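Local structure of aeromonas extracellular serine protease (Aeromonas sobria, 3WQB) at residues A[2-7]-A[62-67]; A[24-29]-A[131-136]; A[435-440]-A[591-596]; A[470-475]-A[541-546]. The protein cleaves peptide bonds that follow two basic residues, one of them lysine, as a calcium-binding serine protease of the furin-like subtilases, and is a probable virulence factor. The protein carries 1 engineered substitution. One frame throughout, in Å; residues are numbered along the deposited sequence.

Contact 1: A[2-7]-A[62-67]; sequences EGCAPL and AHRTGV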
loop_
_atom_site.group_PDB
_atom_site.type_symbol
_atom_site.label_atom_id
_atom_site.label_comp_id
_atom_site.label_asym_id
_atom_site.label_seq_id
_atom_site.Cartn_x
_atom_site.Cartn_y
_atom_site.Cartn_z
ATOM N N GLU A 2 1.929 22.281 28.323
ATOM C CA GLU A 2 1.985 23.743 28.267
ATOM C C GLU A 2 3.344 24.287 28.714
ATOM O O GLU A 2 3.713 25.412 28.372
ATOM C CB GLU A 2 0.837 24.363 29.072
ATOM C CG GLU A 2 -0.536 24.139 28.432
ATOM C CD GLU A 2 -1.635 25.005 29.029
ATOM O OE1 GLU A 2 -1.323 26.020 29.695
ATOM O OE2 GLU A 2 -2.821 24.673 28.815
ATOM N N GLY A 3 4.086 23.462 29.452
ATOM C CA GLY A 3 5.456 23.770 29.866
ATOM C C GLY A 3 6.518 23.520 28.804
ATOM O O GLY A 3 7.706 23.732 29.054
ATOM N N CYS A 4 6.097 23.058 27.630
ATOM C CA CYS A 4 7.008 22.839 26.516
ATOM C C CYS A 4 6.946 24.050 25.595
ATOM O O CYS A 4 6.014 24.211 24.798
ATOM C CB CYS A 4 6.645 21.546 25.774
ATOM S SG CYS A 4 7.733 21.149 24.380
ATOM N N ALA A 5 7.944 24.914 25.739
ATOM C CA ALA A 5 7.954 26.218 25.087
ATOM C C ALA A 5 8.394 26.118 23.632
ATOM O O ALA A 5 9.091 25.176 23.267
ATOM C CB ALA A 5 8.880 27.158 25.849
ATOM N N PRO A 6 8.008 27.099 22.794
ATOM C CA PRO A 6 8.528 27.104 21.429
ATOM C C PRO A 6 10.044 27.263 21.401
ATOM O O PRO A 6 10.627 27.890 22.297
ATOM C CB PRO A 6 7.883 28.344 20.805
ATOM C CG PRO A 6 6.675 28.599 21.633
ATOM C CD PRO A 6 7.039 28.190 23.014
ATOM N N LEU A 7 10.667 26.687 20.382
ATOM C CA LEU A 7 12.074 26.923 20.109
ATOM C C LEU A 7 12.182 27.908 18.964
ATOM O O LEU A 7 11.281 27.995 18.119
ATOM C CB LEU A 7 12.778 25.620 19.733
ATOM C CG LEU A 7 12.929 24.561 20.823
ATOM C CD1 LEU A 7 13.470 23.278 20.203
ATOM C CD2 LEU A 7 13.820 25.032 21.973
ATOM N N ALA A 62 9.841 19.782 14.941
ATOM C CA ALA A 62 8.836 20.396 14.076
ATOM C C ALA A 62 7.742 21.071 14.913
ATOM O O ALA A 62 7.426 22.244 14.713
ATOM C CB ALA A 62 8.242 19.381 13.122
ATOM N N HIS A 63 7.196 20.341 15.876
ATOM C CA HIS A 63 6.143 20.892 16.709
ATOM C C HIS A 63 6.610 22.088 17.537
ATOM O O HIS A 63 5.882 23.068 17.644
ATOM C CB HIS A 63 5.525 19.803 17.585
ATOM C CG HIS A 63 4.541 18.942 16.854
ATOM N ND1 HIS A 63 3.469 18.344 17.481
ATOM C CD2 HIS A 63 4.453 18.598 15.545
ATOM C CE1 HIS A 63 2.772 17.657 16.594
ATOM N NE2 HIS A 63 3.348 17.792 15.413
ATOM N N ARG A 64 7.824 22.025 18.090
ATOM C CA ARG A 64 8.343 23.123 18.900
ATOM C C ARG A 64 8.739 24.337 18.067
ATOM O O ARG A 64 8.918 25.410 18.621
ATOM C CB ARG A 64 9.533 22.671 19.757
ATOM C CG ARG A 64 9.171 21.712 20.878
ATOM C CD ARG A 64 10.311 21.537 21.863
ATOM N NE ARG A 64 10.451 22.713 22.720
ATOM C CZ ARG A 64 11.436 22.914 23.592
ATOM N NH1 ARG A 64 12.398 22.016 23.750
ATOM N NH2 ARG A 64 11.454 24.030 24.312
ATOM N N THR A 65 8.889 24.183 16.754
ATOM C CA THR A 65 9.212 25.334 15.894
ATOM C C THR A 65 8.045 25.773 15.005
ATOM O O THR A 65 8.224 26.587 14.099
ATOM C CB THR A 65 10.465 25.088 15.010
ATOM O OG1 THR A 65 10.225 23.984 14.130
ATOM C CG2 THR A 65 11.724 24.823 15.856
ATOM N N GLY A 66 6.857 25.229 15.257
ATOM C CA GLY A 66 5.657 25.684 14.566
ATOM C C GLY A 66 5.440 25.091 13.185
ATOM O O GLY A 66 4.611 25.589 12.417
ATOM N N VAL A 67 6.189 24.039 12.857
ATOM C CA VAL A 67 5.950 23.259 11.637
ATOM C C VAL A 67 4.818 22.275 11.925
ATOM O O VAL A 67 4.993 21.289 12.648
ATOM C CB VAL A 67 7.228 22.516 11.173
ATOM C CG1 VAL A 67 6.937 21.666 9.938
ATOM C CG2 VAL A 67 8.371 23.505 10.880
#

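Contact 2: A[24-29]-A[131-136]; sequences CLPGAN and GTKGIA. With CA (calcium ion), chain C.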
loop_
_atom_site.group_PDB
_atom_site.type_symbol
_atom_site.label_atom_id
_atom_site.label_comp_id
_atom_site.label_asym_id
_atom_site.label_seq_id
_atom_site.Cartn_x
_atom_site.Cartn_y
_atom_site.Cartn_z
ATOM N N CYS A 24 10.212 17.390 23.782
ATOM C CA CYS A 24 8.871 17.561 24.359
ATOM C C CYS A 24 7.927 18.095 23.291
ATOM O O CYS A 24 8.376 18.644 22.276
ATOM C CB CYS A 24 8.876 18.502 25.579
ATOM S SG CYS A 24 9.388 20.229 25.246
ATOM N N LEU A 25 6.625 17.946 23.536
ATOM C CA LEU A 25 5.593 18.453 22.641
ATOM C C LEU A 25 4.793 19.578 23.278
ATOM O O LEU A 25 4.266 19.401 24.382
ATOM C CB LEU A 25 4.599 17.349 22.290
ATOM C CG LEU A 25 5.096 16.057 21.650
ATOM C CD1 LEU A 25 3.987 15.009 21.627
ATOM C CD2 LEU A 25 5.643 16.352 20.240
ATOM N N PRO A 26 4.673 20.724 22.582
ATOM C CA PRO A 26 3.698 21.716 23.030
ATOM C C PRO A 26 2.267 21.186 22.898
ATOM O O PRO A 26 1.999 20.233 22.135
ATOM C CB PRO A 26 3.909 22.887 22.056
ATOM C CG PRO A 26 5.282 22.688 21.491
ATOM C CD PRO A 26 5.425 21.191 21.402
ATOM N N GLY A 27 1.351 21.780 23.655
ATOM C CA GLY A 27 -0.067 21.519 23.462
ATOM C C GLY A 27 -0.803 21.134 24.722
ATOM O O GLY A 27 -0.215 20.637 25.688
ATOM N N ALA A 28 -2.116 21.334 24.672
ATOM C CA ALA A 28 -3.004 21.112 25.803
ATOM C C ALA A 28 -4.061 20.066 25.481
ATOM O O ALA A 28 -5.116 20.034 26.100
ATOM C CB ALA A 28 -3.662 22.429 26.226
ATOM N N ASN A 29 -3.778 19.210 24.503
ATOM C CA ASN A 29 -4.678 18.107 24.183
ATOM C C ASN A 29 -4.519 17.029 25.245
ATOM O O ASN A 29 -3.426 16.500 25.423
ATOM C CB ASN A 29 -4.357 17.553 22.795
ATOM C CG ASN A 29 -4.353 18.631 21.735
ATOM O OD1 ASN A 29 -5.397 18.956 21.170
ATOM N ND2 ASN A 29 -3.176 19.199 21.459
ATOM N N GLY A 131 -9.175 15.963 23.349
ATOM C CA GLY A 131 -8.720 14.838 22.544
ATOM C C GLY A 131 -7.231 14.759 22.316
ATOM O O GLY A 131 -6.434 14.919 23.245
ATOM N N THR A 132 -6.879 14.521 21.058
ATOM C CA THR A 132 -5.506 14.247 20.648
ATOM C C THR A 132 -4.928 15.425 19.865
ATOM O O THR A 132 -5.615 16.423 19.595
ATOM C CB THR A 132 -5.462 13.003 19.745
ATOM O OG1 THR A 132 -6.393 13.173 18.670
ATOM C CG2 THR A 132 -5.794 11.724 20.538
ATOM N N LYS A 133 -3.654 15.297 19.503
ATOM C CA LYS A 133 -2.986 16.265 18.645
ATOM C C LYS A 133 -2.566 15.551 17.368
ATOM O O LYS A 133 -1.876 14.539 17.421
ATOM C CB LYS A 133 -1.757 16.849 19.350
ATOM C CG LYS A 133 -1.139 18.061 18.644
ATOM C CD LYS A 133 0.172 18.481 19.313
ATOM C CE LYS A 133 0.677 19.806 18.765
ATOM N NZ LYS A 133 2.051 20.149 19.270
ATOM N N GLY A 134 -2.973 16.075 16.219
ATOM C CA GLY A 134 -2.521 15.497 14.956
ATOM C C GLY A 134 -1.017 15.617 14.766
ATOM O O GLY A 134 -0.358 16.477 15.371
ATOM N N ILE A 135 -0.467 14.749 13.922
ATOM C CA ILE A 135 0.918 14.894 13.492
ATOM C C ILE A 135 1.111 16.253 12.809
ATOM O O ILE A 135 2.111 16.941 13.039
ATOM C CB ILE A 135 1.271 13.769 12.521
ATOM C CG1 ILE A 135 1.367 12.445 13.263
ATOM C CG2 ILE A 135 2.580 14.037 11.779
ATOM C CD1 ILE A 135 1.305 11.246 12.325
ATOM N N ALA A 136 0.132 16.621 11.979
ATOM C CA ALA A 136 0.137 17.850 11.197
ATOM C C ALA A 136 -1.198 18.549 11.490
ATOM O O ALA A 136 -2.107 18.571 10.644
ATOM C CB ALA A 136 0.285 17.530 9.716
HETATM CA CA CA C . -7.269 18.046 19.988
#

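Contact 3: A[435-440]-A[591-596]; sequences LVQLPW and RVLGHD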
loop_
_atom_site.group_PDB
_atom_site.type_symbol
_atom_site.label_atom_id
_atom_site.label_comp_id
_atom_site.label_asym_id
_atom_site.label_seq_id
_atom_site.Cartn_x
_atom_site.Cartn_y
_atom_site.Cartn_z
ATOM N N LEU A 435 12.474 13.805 -13.330
ATOM C CA LEU A 435 12.366 12.356 -13.425
ATOM C C LEU A 435 12.522 11.906 -14.877
ATOM O O LEU A 435 11.910 12.480 -15.787
ATOM C CB LEU A 435 10.999 11.896 -12.908
ATOM C CG LEU A 435 10.773 10.369 -12.903
ATOM C CD1 LEU A 435 11.643 9.656 -11.880
ATOM C CD2 LEU A 435 9.309 10.054 -12.657
ATOM N N VAL A 436 13.352 10.885 -15.073
ATOM C CA VAL A 436 13.476 10.194 -16.342
ATOM C C VAL A 436 12.934 8.786 -16.142
ATOM O O VAL A 436 13.352 8.057 -15.232
ATOM C CB VAL A 436 14.953 10.117 -16.791
ATOM C CG1 VAL A 436 15.092 9.268 -18.049
ATOM C CG2 VAL A 436 15.511 11.518 -17.030
ATOM N N GLN A 437 11.978 8.417 -16.984
ATOM C CA GLN A 437 11.435 7.067 -17.002
ATOM C C GLN A 437 11.936 6.398 -18.274
ATOM O O GLN A 437 11.454 6.694 -19.383
ATOM C CB GLN A 437 9.908 7.121 -16.979
ATOM C CG GLN A 437 9.358 7.839 -15.765
ATOM C CD GLN A 437 7.863 7.985 -15.813
ATOM O OE1 GLN A 437 7.140 6.994 -15.761
ATOM N NE2 GLN A 437 7.388 9.221 -15.911
ATOM N N LEU A 438 12.920 5.516 -18.124
ATOM C CA LEU A 438 13.500 4.871 -19.291
ATOM C C LEU A 438 12.464 3.970 -19.947
ATOM O O LEU A 438 11.602 3.416 -19.269
ATOM C CB LEU A 438 14.759 4.071 -18.930
ATOM C CG LEU A 438 15.991 4.850 -18.470
ATOM C CD1 LEU A 438 17.145 3.902 -18.213
ATOM C CD2 LEU A 438 16.405 5.904 -19.494
ATOM N N PRO A 439 12.535 3.825 -21.280
ATOM C CA PRO A 439 11.619 2.900 -21.934
ATOM C C PRO A 439 11.756 1.491 -21.353
ATOM O O PRO A 439 12.861 1.069 -21.000
ATOM C CB PRO A 439 12.085 2.920 -23.394
ATOM C CG PRO A 439 12.780 4.227 -23.555
ATOM C CD PRO A 439 13.427 4.505 -22.236
ATOM N N TRP A 440 10.632 0.792 -21.237
ATOM C CA TRP A 440 10.643 -0.621 -20.868
ATOM C C TRP A 440 11.547 -1.375 -21.841
ATOM O O TRP A 440 11.508 -1.131 -23.060
ATOM C CB TRP A 440 9.236 -1.210 -20.948
ATOM C CG TRP A 440 8.312 -0.858 -19.824
ATOM C CD1 TRP A 440 7.334 0.091 -19.838
ATOM C CD2 TRP A 440 8.252 -1.479 -18.530
ATOM N NE1 TRP A 440 6.679 0.115 -18.634
ATOM C CE2 TRP A 440 7.214 -0.846 -17.814
ATOM C CE3 TRP A 440 8.983 -2.497 -17.904
ATOM C CZ2 TRP A 440 6.890 -1.195 -16.498
ATOM C CZ3 TRP A 440 8.652 -2.855 -16.602
ATOM C CH2 TRP A 440 7.615 -2.205 -15.913
ATOM N N ARG A 591 12.130 -1.553 -16.203
ATOM C CA ARG A 591 12.026 -0.111 -16.324
ATOM C C ARG A 591 12.808 0.566 -15.216
ATOM O O ARG A 591 12.559 0.338 -14.026
ATOM C CB ARG A 591 10.572 0.371 -16.315
ATOM C CG ARG A 591 10.482 1.858 -16.600
ATOM C CD ARG A 591 9.080 2.292 -16.874
ATOM N NE ARG A 591 9.083 3.288 -17.934
ATOM C CZ ARG A 591 8.002 3.887 -18.414
ATOM N NH1 ARG A 591 6.806 3.600 -17.916
ATOM N NH2 ARG A 591 8.124 4.778 -19.395
ATOM N N VAL A 592 13.769 1.393 -15.608
ATOM C CA VAL A 592 14.510 2.193 -14.644
ATOM C C VAL A 592 13.902 3.603 -14.552
ATOM O O VAL A 592 13.705 4.272 -15.570
ATOM C CB VAL A 592 16.004 2.262 -15.015
ATOM C CG1 VAL A 592 16.768 3.054 -13.977
ATOM C CG2 VAL A 592 16.600 0.864 -15.117
ATOM N N LEU A 593 13.593 4.032 -13.325
ATOM C CA LEU A 593 13.100 5.383 -13.046
ATOM C C LEU A 593 14.178 6.111 -12.255
ATOM O O LEU A 593 14.646 5.612 -11.235
ATOM C CB LEU A 593 11.802 5.314 -12.232
ATOM C CG LEU A 593 10.635 4.581 -12.889
ATOM C CD1 LEU A 593 10.624 3.115 -12.525
ATOM C CD2 LEU A 593 9.343 5.247 -12.447
ATOM N N GLY A 594 14.607 7.270 -12.736
ATOM C CA GLY A 594 15.661 7.978 -12.046
ATOM C C GLY A 594 15.865 9.356 -12.617
ATOM O O GLY A 594 14.924 9.996 -13.073
ATOM N N HIS A 595 17.103 9.825 -12.573
ATOM C CA HIS A 595 17.396 11.162 -13.064
ATOM C C HIS A 595 18.816 11.252 -13.583
ATOM O O HIS A 595 19.668 10.413 -13.276
ATOM C CB HIS A 595 17.140 12.213 -11.972
ATOM C CG HIS A 595 17.975 12.024 -10.746
ATOM N ND1 HIS A 595 17.569 11.244 -9.682
ATOM C CD2 HIS A 595 19.202 12.496 -10.422
ATOM C CE1 HIS A 595 18.511 11.246 -8.755
ATOM N NE2 HIS A 595 19.509 12.003 -9.176
ATOM N N ASP A 596 19.054 12.294 -14.370
ATOM C CA ASP A 596 20.367 12.578 -14.929
ATOM C C ASP A 596 21.132 13.503 -13.987
ATOM O O ASP A 596 20.839 14.695 -13.913
ATOM C CB ASP A 596 20.172 13.219 -16.313
ATOM C CG ASP A 596 21.466 13.713 -16.934
ATOM O OD1 ASP A 596 22.558 13.399 -16.417
ATOM O OD2 ASP A 596 21.369 14.429 -17.952
HETATM O O HOH W 1 14.373 0.618 -18.505
#

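Contact 4: A[470-475]-A[541-546]; sequences LTVEAV and ESAQGT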
loop_
_atom_site.group_PDB
_atom_site.type_symbol
_atom_site.label_atom_id
_atom_site.label_comp_id
_atom_site.label_asym_id
_atom_site.label_seq_id
_atom_site.Cartn_x
_atom_site.Cartn_y
_atom_site.Cartn_z
ATOM N N LEU A 470 22.204 6.896 -15.822
ATOM C CA LEU A 470 21.132 7.439 -15.000
ATOM C C LEU A 470 21.386 7.065 -13.559
ATOM O O LEU A 470 21.870 5.967 -13.283
ATOM C CB LEU A 470 19.778 6.874 -15.441
ATOM C CG LEU A 470 18.546 7.736 -15.167
ATOM C CD1 LEU A 470 18.557 8.970 -16.069
ATOM C CD2 LEU A 470 17.253 6.949 -15.371
ATOM N N THR A 471 21.048 7.968 -12.645
ATOM C CA THR A 471 21.028 7.662 -11.224
ATOM C C THR A 471 19.658 7.083 -10.923
ATOM O O THR A 471 18.636 7.697 -11.217
ATOM C CB THR A 471 21.285 8.917 -10.395
ATOM O OG1 THR A 471 22.594 9.407 -10.711
ATOM C CG2 THR A 471 21.178 8.618 -8.893
ATOM N N VAL A 472 19.650 5.884 -10.349
ATOM C CA VAL A 472 18.421 5.150 -10.085
ATOM C C VAL A 472 17.658 5.741 -8.906
ATOM O O VAL A 472 18.247 6.130 -7.890
ATOM C CB VAL A 472 18.715 3.659 -9.780
ATOM C CG1 VAL A 472 17.430 2.910 -9.438
ATOM C CG2 VAL A 472 19.421 2.982 -10.945
ATOM N N GLU A 473 16.342 5.818 -9.052
ATOM C CA GLU A 473 15.470 6.005 -7.896
ATOM C C GLU A 473 14.771 4.683 -7.611
ATOM O O GLU A 473 14.930 4.114 -6.525
ATOM C CB GLU A 473 14.484 7.156 -8.120
ATOM C CG GLU A 473 15.182 8.518 -8.158
ATOM C CD GLU A 473 14.373 9.609 -8.834
ATOM O OE1 GLU A 473 13.149 9.714 -8.593
ATOM O OE2 GLU A 473 14.978 10.383 -9.599
ATOM N N ALA A 474 14.018 4.170 -8.586
ATOM C CA ALA A 474 13.342 2.894 -8.412
ATOM C C ALA A 474 13.451 2.100 -9.693
ATOM O O ALA A 474 13.713 2.660 -10.768
ATOM C CB ALA A 474 11.875 3.103 -8.031
ATOM N N VAL A 475 13.283 0.788 -9.567
ATOM C CA VAL A 475 13.162 -0.078 -10.736
ATOM C C VAL A 475 11.859 -0.860 -10.680
ATOM O O VAL A 475 11.454 -1.349 -9.611
ATOM C CB VAL A 475 14.374 -1.052 -10.926
ATOM C CG1 VAL A 475 15.659 -0.278 -11.158
ATOM C CG2 VAL A 475 14.537 -1.985 -9.751
ATOM N N GLU A 541 22.182 4.437 -7.032
ATOM C CA GLU A 541 23.162 3.727 -7.867
ATOM C C GLU A 541 23.116 4.187 -9.325
ATOM O O GLU A 541 22.117 4.740 -9.779
ATOM C CB GLU A 541 22.909 2.212 -7.817
ATOM C CG GLU A 541 23.219 1.579 -6.471
ATOM C CD GLU A 541 23.260 0.066 -6.493
ATOM O OE1 GLU A 541 23.088 -0.556 -7.568
ATOM O OE2 GLU A 541 23.460 -0.512 -5.407
ATOM N N SER A 542 24.198 3.931 -10.060
ATOM C CA SER A 542 24.215 4.134 -11.498
ATOM C C SER A 542 23.470 2.991 -12.184
ATOM O O SER A 542 23.663 1.818 -11.845
ATOM C CB SER A 542 25.648 4.212 -12.016
ATOM O OG SER A 542 25.661 4.216 -13.438
ATOM N N ALA A 543 22.624 3.333 -13.148
ATOM C CA ALA A 543 21.839 2.348 -13.889
ATOM C C ALA A 543 22.621 1.633 -14.987
ATOM O O ALA A 543 22.204 0.580 -15.455
ATOM C CB ALA A 543 20.605 3.008 -14.493
ATOM N N GLN A 544 23.752 2.205 -15.398
ATOM C CA GLN A 544 24.447 1.742 -16.598
ATOM C C GLN A 544 25.125 0.403 -16.387
ATOM O O GLN A 544 25.906 0.229 -15.455
ATOM C CB GLN A 544 25.457 2.791 -17.043
ATOM C CG GLN A 544 26.083 2.534 -18.397
ATOM C CD GLN A 544 27.012 3.660 -18.790
ATOM O OE1 GLN A 544 28.068 3.840 -18.187
ATOM N NE2 GLN A 544 26.609 4.441 -19.782
ATOM N N GLY A 545 24.833 -0.537 -17.281
ATOM C CA GLY A 545 25.401 -1.868 -17.197
ATOM C C GLY A 545 24.333 -2.932 -17.183
ATOM O O GLY A 545 23.170 -2.681 -17.522
ATOM N N THR A 546 24.734 -4.131 -16.780
ATOM C CA THR A 546 23.852 -5.278 -16.849
ATOM C C THR A 546 23.037 -5.484 -15.579
ATOM O O THR A 546 23.564 -5.392 -14.461
ATOM C CB THR A 546 24.619 -6.572 -17.184
ATOM O OG1 THR A 546 25.759 -6.702 -16.325
ATOM C CG2 THR A 546 25.105 -6.575 -18.638
#

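Contact 1: A[2-7]-A[62-67]
The carbonyl oxygen of A5 is gripped side-on by two nitrogens of the R64 guanidinium, NE at 2.9 Å and NH2 at 2.8 Å, and lies in the plane of that group. NE approaches nearly along the C=O axis, while NH2 comes in tilted from the carbonyl plane; together they fix the rotation of the guanidinium. Over one of its faces lies L7, with CG 3.5 Å above the plane and over the centre, and CD2 close to NH2. The arginine chain bends at chi3 (74°), which swings NE back toward A5 O. C4 SG approaches R64 NE obliquely at 3.5 Å. The backbone adds a bond from L7 N to R64 O of 2.8 Å, and the CA of P6 touches the same oxygen. The methyl CG2 of T65 packs against L7 CB. R64 NH1 forms a salt bridge with E22, so the guanidinium ties the N-terminal segment to a second loop, which the C4-C24 disulfide also holds. The contact thereby fastens the N-terminal segment to the C-terminal end of helix 60-64, which closes in a Schellman motif with G66 as C-prime residue; V67, after the turn, packs on helix 335-352 and A62, within the helix, on 419-426.

Contact 2: A[24-29]-A[131-136]
P26 is the first residue of 24-29 to meet the other segment: its carbonyl oxygen accepts a hydrogen bond of 2.9 Å from K133 NZ, with the donor well above the carbonyl plane, and its ring atom CD lies near the same nitrogen. The lysine chain reaches it fully extended, CG anti to the backbone N (chi1 -169°). N29 then turns its side chain onto 131-136 and crosses the lysine chain at about a right angle, ND2 resting 3.5 Å from K133 CB. This nitrogen donates to D127, which leaves OD1 pointing at the calcium ion at 2.4 Å. T132 O binds the same calcium ion at 2.4 Å; N29 OD1 and T132 O stand 3.0 Å apart, not hydrogen-bonded but sharing the cation. CB of N29 also touches G131 O at 3.4 Å. D87, V126, N128 and I130 complete the coordination of this calcium site, which thus joins the N-terminal region to the subtilisin-like core. The loop 131-136 runs between helix 115-124 and strand 140-144; T132 packs on strand 293-296, I135 and A136 on helix 335-352, and L25 on helix 60-64.

Contact 3: A[435-440]-A[591-596]
Two nearly straight backbone bonds, V436 N to G594 O at 2.7 Å and G594 N to V436 O at 2.9 Å, make V436 and G594 an antiparallel hydrogen-bonded pair in a beta sheet of the P-domain. Q437 and L593 follow as a non-hydrogen-bonded pair, and L438 N donates to V592 O beyond them. Where the first chain leaves the sheet, the arginine side chain takes over the pairing: R591, its CG anti to the backbone N (chi1 -174°), donates from NE to L438 O at 2.9 Å, an oxygen close to the guanidinium plane. Farther along, a water bridges the strands, donating to P439 O and accepting from V592 N.

The guanidinium lies between two side chains. On one face are Q437 CB and, offset toward the rim, OE1; on the opposite face is CD1 of W440, also toward the rim. Ring and guanidinium planes are 37° apart, so this is no flat stack. R591 CB lies over the indole face, and R591 NH1 comes equally near, 3.6 Å from W440 NE1. The amide of Q437 turns elsewhere, NE2 hydrogen-bonding to E201 of helix 191-205 in the protease domain.

L438 and V592 lie side by side, pointing the same way, with L438 CD1 3.8 Å from V592 CB; both also pack on I466 of strand 460-466. L435 CD1 extends to G594 O at 3.5 Å. The CH-pi contact of R591 is well centred, CB lying 3.6 Å from the centroid of the six-membered ring of W440 and 8° off the ring normal.

Contact 4: A[470-475]-A[541-546]
V472 and A543 direct their CB atoms at the opposing segment and meet methyl to methyl, V472 CG2 lying 3.7 Å from A543 CB. The valine has CG1 anti to the backbone N (chi1 177°), and its other branch, CG2, faces the partner chain, where it also touches E541 O at 3.4 Å. L470 reaches the same methyl, its CB 4.1 Å from A543 CB, although the end of the leucine leads away. The alanine methyl further rests on L470 O at 3.4 Å. Between these residues, T471 and S542 turn their side chains away from the interface, while their backbones come together in a single beta bridge, CA atoms 4.8 Å apart. Two bonds flank it: A543 N to L470 O at 2.7 Å and V472 N to E541 O at 2.8 Å. CA-H...O contacts from S542 CA to L470 O and from T471 CA to E541 O accompany these bonds. The carboxylate of E541 leads off to other partners, T499, S495 and the backbone N of A403. Past V472 the chain turns a corner at E473, which with A474 faces L593 in a classic beta bulge. The bridge thus joins the start of strand 471-482 to the segment that leads into strand 545-553, with V592 of strand 583-595 and I466 of strand 460-466 packed against A543.

The four contacts form two pairs. Contacts 1 and 2, centres 10 Å apart, alternate along the chain and are tied by the C4-C24 disulfide (SG to SG 2.1 Å) and by H63 NE2 with I135 O, a probable hydrogen bond; contact 2 holds part of the calcium site, and contact 1 lies next to it. Contacts 3 and 4, centres 8 Å apart, share the P-domain sheet through neighbouring strands 583-595 and 471-482, where H595 ND1 lies 2.7 Å from E473 OE2, probably hydrogen-bonded. The pairs stand far apart: contacts 1 and 3 have centres 41 Å and nearest atoms about 24 Å apart. Contacts 3 and 4 lie away from the catalytic and calcium sites.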